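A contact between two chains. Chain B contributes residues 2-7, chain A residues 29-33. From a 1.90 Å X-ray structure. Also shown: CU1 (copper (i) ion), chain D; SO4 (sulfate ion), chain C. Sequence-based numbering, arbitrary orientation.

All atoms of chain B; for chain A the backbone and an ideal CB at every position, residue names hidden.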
ATOM      1  N   MET B   2       9.122   6.550  -4.058  1.00 68.34           N
ATOM      2  CA  MET B   2       8.575   7.308  -2.937  1.00 68.59           C
ATOM      3  C   MET B   2       8.105   6.389  -1.800  1.00 59.25           C
ATOM      4  O   MET B   2       8.926   5.805  -1.071  1.00 59.59           O
ATOM      5  CB  MET B   2       7.411   8.188  -3.403  1.00 71.96           C
ATOM      6  CG  MET B   2       7.815   9.392  -4.245  1.00 80.68           C
ATOM      7  SD  MET B   2       9.078  10.428  -3.475  1.00139.91           S
ATOM      8  CE  MET B   2       8.950  11.909  -4.477  1.00 85.59           C
ATOM      9  N   GLY B   3       6.784   6.285  -1.654  1.00 45.24           N
ATOM     10  CA  GLY B   3       6.166   5.431  -0.651  1.00 32.62           C
ATOM     11  C   GLY B   3       6.433   3.974  -0.956  1.00 32.63           C
ATOM     12  O   GLY B   3       6.708   3.615  -2.095  1.00 27.81           O
ATOM     13  N   ASN B   4       6.376   3.118   0.060  1.00 25.82           N
ATOM     14  CA  ASN B   4       6.397   1.677  -0.175  1.00 25.63           C
ATOM     15  C   ASN B   4       5.176   0.916   0.320  1.00 28.86           C
ATOM     16  O   ASN B   4       5.261  -0.299   0.510  1.00 25.06           O
ATOM     17  CB  ASN B   4       7.661   1.069   0.445  1.00 25.72           C
ATOM     18  CG  ASN B   4       7.604   1.024   1.955  1.00 31.61           C
ATOM     19  OD1 ASN B   4       6.737   1.659   2.586  1.00 26.80           O
ATOM     20  ND2 ASN B   4       8.533   0.289   2.555  1.00 28.42           N
ATOM     21  N   MET B   5       4.061   1.601   0.581  1.00 22.12           N
ATOM     22  CA  MET B   5       2.987   0.951   1.347  1.00 23.30           C
ATOM     23  C   MET B   5       1.836   0.424   0.506  1.00 27.86           C
ATOM     24  O   MET B   5       1.202  -0.559   0.872  1.00 23.60           O
ATOM     25  CB  MET B   5       2.435   1.949   2.371  1.00 24.03           C
ATOM     26  CG  MET B   5       3.455   2.377   3.408  1.00 25.94           C
ATOM     27  SD  MET B   5       2.908   3.868   4.278  1.00 34.37           S
ATOM     28  CE  MET B   5       1.436   3.184   5.032  1.00 33.16           C
ATOM     29  N   CYS B   6       1.594   1.044  -0.644  1.00 22.10           N
ATOM     30  CA  CYS B   6       0.459   0.677  -1.481  1.00 25.55           C
ATOM     31  C   CYS B   6       0.917  -0.308  -2.541  1.00 23.49           C
ATOM     32  O   CYS B   6       1.710   0.058  -3.387  1.00 24.71           O
ATOM     33  CB  CYS B   6      -0.147   1.928  -2.141  1.00 27.78           C
ATOM     34  SG  CYS B   6      -1.579   1.570  -3.215  1.00 25.83           S
ATOM     35  N   MET B   7       0.419  -1.550  -2.522  1.00 21.31           N
ATOM     36  CA  MET B   7       1.053  -2.561  -3.374  1.00 23.33           C
ATOM     37  C   MET B   7       0.152  -3.688  -3.820  1.00 24.62           C
ATOM     38  O   MET B   7      -0.857  -3.963  -3.197  1.00 25.79           O
ATOM     39  CB  MET B   7       2.236  -3.199  -2.628  1.00 19.87           C
ATOM     40  CG  MET B   7       1.780  -4.024  -1.405  1.00 22.23           C
ATOM     41  SD  MET B   7       3.087  -4.683  -0.343  1.00 27.56           S
ATOM     42  CE  MET B   7       3.638  -3.157   0.463  1.00 28.43           C
TER
ATOM     43  N   UNK A  29      -5.975   7.897   2.888  1.00 26.30           N
ATOM     44  CA  UNK A  29      -4.696   7.954   2.203  1.00 25.46           C
ATOM     45  C   UNK A  29      -3.836   6.764   2.605  1.00 29.15           C
ATOM     46  O   UNK A  29      -4.209   5.964   3.490  1.00 24.06           O
ATOM     47  CB  UNK A  29      -3.975   9.268   2.511  1.00 25.46           C
ATOM     48  N   UNK A  30      -2.683   6.643   1.959  1.00 26.84           N
ATOM     49  CA  UNK A  30      -1.768   5.573   2.292  1.00 25.71           C
ATOM     50  C   UNK A  30      -0.380   6.174   2.506  1.00 26.66           C
ATOM     51  O   UNK A  30      -0.088   6.665   3.595  1.00 31.65           O
ATOM     52  CB  UNK A  30      -1.749   4.503   1.198  1.00 25.71           C
ATOM     53  N   UNK A  31       0.473   6.184   1.486  1.00 24.05           N
ATOM     54  CA  UNK A  31       1.843   6.654   1.751  1.00 25.86           C
ATOM     55  C   UNK A  31       2.101   8.079   1.246  1.00 26.06           C
ATOM     56  O   UNK A  31       3.214   8.595   1.326  1.00 27.04           O
ATOM     57  CB  UNK A  31       2.848   5.700   1.102  1.00 25.86           C
ATOM     58  N   UNK A  32       1.034   8.734   0.814  1.00 24.91           N
ATOM     59  CA  UNK A  32       1.093  10.144   0.452  1.00 29.08           C
ATOM     60  C   UNK A  32       0.047  10.957   1.223  1.00 27.08           C
ATOM     61  O   UNK A  32      -1.127  10.956   0.869  1.00 30.83           O
ATOM     62  CB  UNK A  32       0.887  10.311  -1.055  1.00 29.08           C
ATOM     63  N   UNK A  33       0.474  11.639   2.277  1.00 26.81           N
ATOM     64  CA  UNK A  33      -0.411  12.458   3.088  1.00 24.97           C
ATOM     65  C   UNK A  33      -0.417  13.890   2.501  1.00 29.48           C
ATOM     66  O   UNK A  33       0.637  14.498   2.340  1.00 31.96           O
ATOM     67  CB  UNK A  33       0.032  12.455   4.553  1.00 24.97           C
TER
HETATM   68 CU   CU1 D 202       2.124  -6.282   0.994  1.00 30.30          CU
HETATM   69  S   SO4 C 201      -8.879  14.995  -0.971  1.00 39.76           S
HETATM   70  O1  SO4 C 201      -8.778  15.975  -2.040  1.00 36.71           O
HETATM   71  O2  SO4 C 201      -9.737  15.539   0.080  1.00 44.16           O
HETATM   72  O3  SO4 C 201      -7.549  14.775  -0.411  1.00 36.19           O
HETATM   73  O4  SO4 C 201      -9.463  13.765  -1.506  1.00 35.42           O

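Position 29 lies beyond the reach of chain B: no atom of the facing stretch comes within 5.5 Å of its ideal CB. Chain B therefore sets no rule here, and the only visible hint is the sulfate ion, which a long side chain ending in a donor could meet. The deposited residue is Tyr29(A). Its OH donates a hydrogen bond to the sulfate, 2.7 Å from O3.

Position 30 points its CA-to-CB bond toward chain B. The ideal CB stands 4.5 Å from CB of Cys6(B) and 5.0 Å from CB of Met5(B), so the space ahead is shallow and lined by the start of two side chains. A small, weakly polar or apolar group suits it: alanine, serine, cysteine, perhaps valine. The residue is Cys30(A), with chi1 in t. Its SG packs 3.5 Å from CB of Met5(B) and 3.9 Å from CB of Cys6(B), filling the shallow space with one large atom. That sulfur is also bonded covalently to a group elsewhere in the structure, a demand that the packing alone would not reveal.

Position 31 is the most constrained. Its CB also points toward chain B, with the ideal CB 3.8 Å from CA of Gly3(B) and 3.7 Å from SD of Met5(B). Just beyond, the backbone turns so that the N atoms of Met5(B) and Cys6(B) both face the site. Two donors and little depth call for a short acceptor: aspartate first, asparagine through its carbonyl oxygen, or serine if its shorter reach sufficed. The residue is Asp31(A), chi1 in p. OD2 accepts a hydrogen bond from N of Met5(B) at 2.9 Å and a weak one from N of Cys6(B) at 3.4 Å, so a single oxygen gathers two successive amides. The fit also depends on glycine opposite: OD2 lies 3.4 Å from CA of Gly3(B), and a CB on that glycine would fall 2.2 Å from CG of Asp31(A), a clash.

Position 32 sends its CB sideways, with nothing of chain B within 5.5 Å. A short side chain would miss the partner; a long flexible one, such as glutamate, glutamine, lysine or methionine, could bend back to it. The residue is Glu32(A), whose m, m conformation brings OE2 to 3.6 Å from CB of Met2(B), a contact without a hydrogen bond.

Position 33, in a strand, is out of reach; it is Ile33(A), which makes no contact here.

Chain A (29-33) YCDEI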
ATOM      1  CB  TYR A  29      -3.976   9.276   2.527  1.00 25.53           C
ATOM      2  CG  TYR A  29      -4.876  10.509   2.417  1.00 27.35           C
ATOM      3  CD1 TYR A  29      -5.173  11.060   1.184  1.00 25.91           C
ATOM      4  CD2 TYR A  29      -5.405  11.121   3.550  1.00 31.66           C
ATOM      5  CE1 TYR A  29      -6.005  12.190   1.069  1.00 27.77           C
ATOM      6  CE2 TYR A  29      -6.229  12.248   3.449  1.00 34.13           C
ATOM      7  CZ  TYR A  29      -6.510  12.777   2.205  1.00 29.28           C
ATOM      8  OH  TYR A  29      -7.320  13.877   2.081  1.00 32.35           O
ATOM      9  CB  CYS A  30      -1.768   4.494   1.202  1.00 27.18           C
ATOM     10  SG  CYS A  30      -0.774   3.020   1.579  1.00 31.96           S
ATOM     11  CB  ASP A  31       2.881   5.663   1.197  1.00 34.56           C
ATOM     12  CG  ASP A  31       2.568   5.188  -0.194  1.00 39.98           C
ATOM     13  OD1 ASP A  31       1.873   5.907  -0.934  1.00 41.62           O
ATOM     14  OD2 ASP A  31       3.042   4.084  -0.542  1.00 35.86           O
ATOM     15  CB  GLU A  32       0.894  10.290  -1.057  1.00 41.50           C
ATOM     16  CG  GLU A  32       1.861   9.425  -1.875  1.00 54.72           C
ATOM     17  CD  GLU A  32       3.208  10.095  -2.114  1.00 71.45           C
ATOM     18  OE1 GLU A  32       3.264  11.342  -2.056  1.00 78.44           O
ATOM     19  OE2 GLU A  32       4.207   9.378  -2.360  1.00 76.40           O
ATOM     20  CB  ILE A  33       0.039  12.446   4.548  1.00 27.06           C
ATOM     21  CG1 ILE A  33       0.082  10.993   5.052  1.00 30.66           C
ATOM     22  CG2 ILE A  33      -0.886  13.291   5.399  1.00 32.98           C
ATOM     23  CD1 ILE A  33       0.804  10.828   6.377  1.00 32.51           C
TER
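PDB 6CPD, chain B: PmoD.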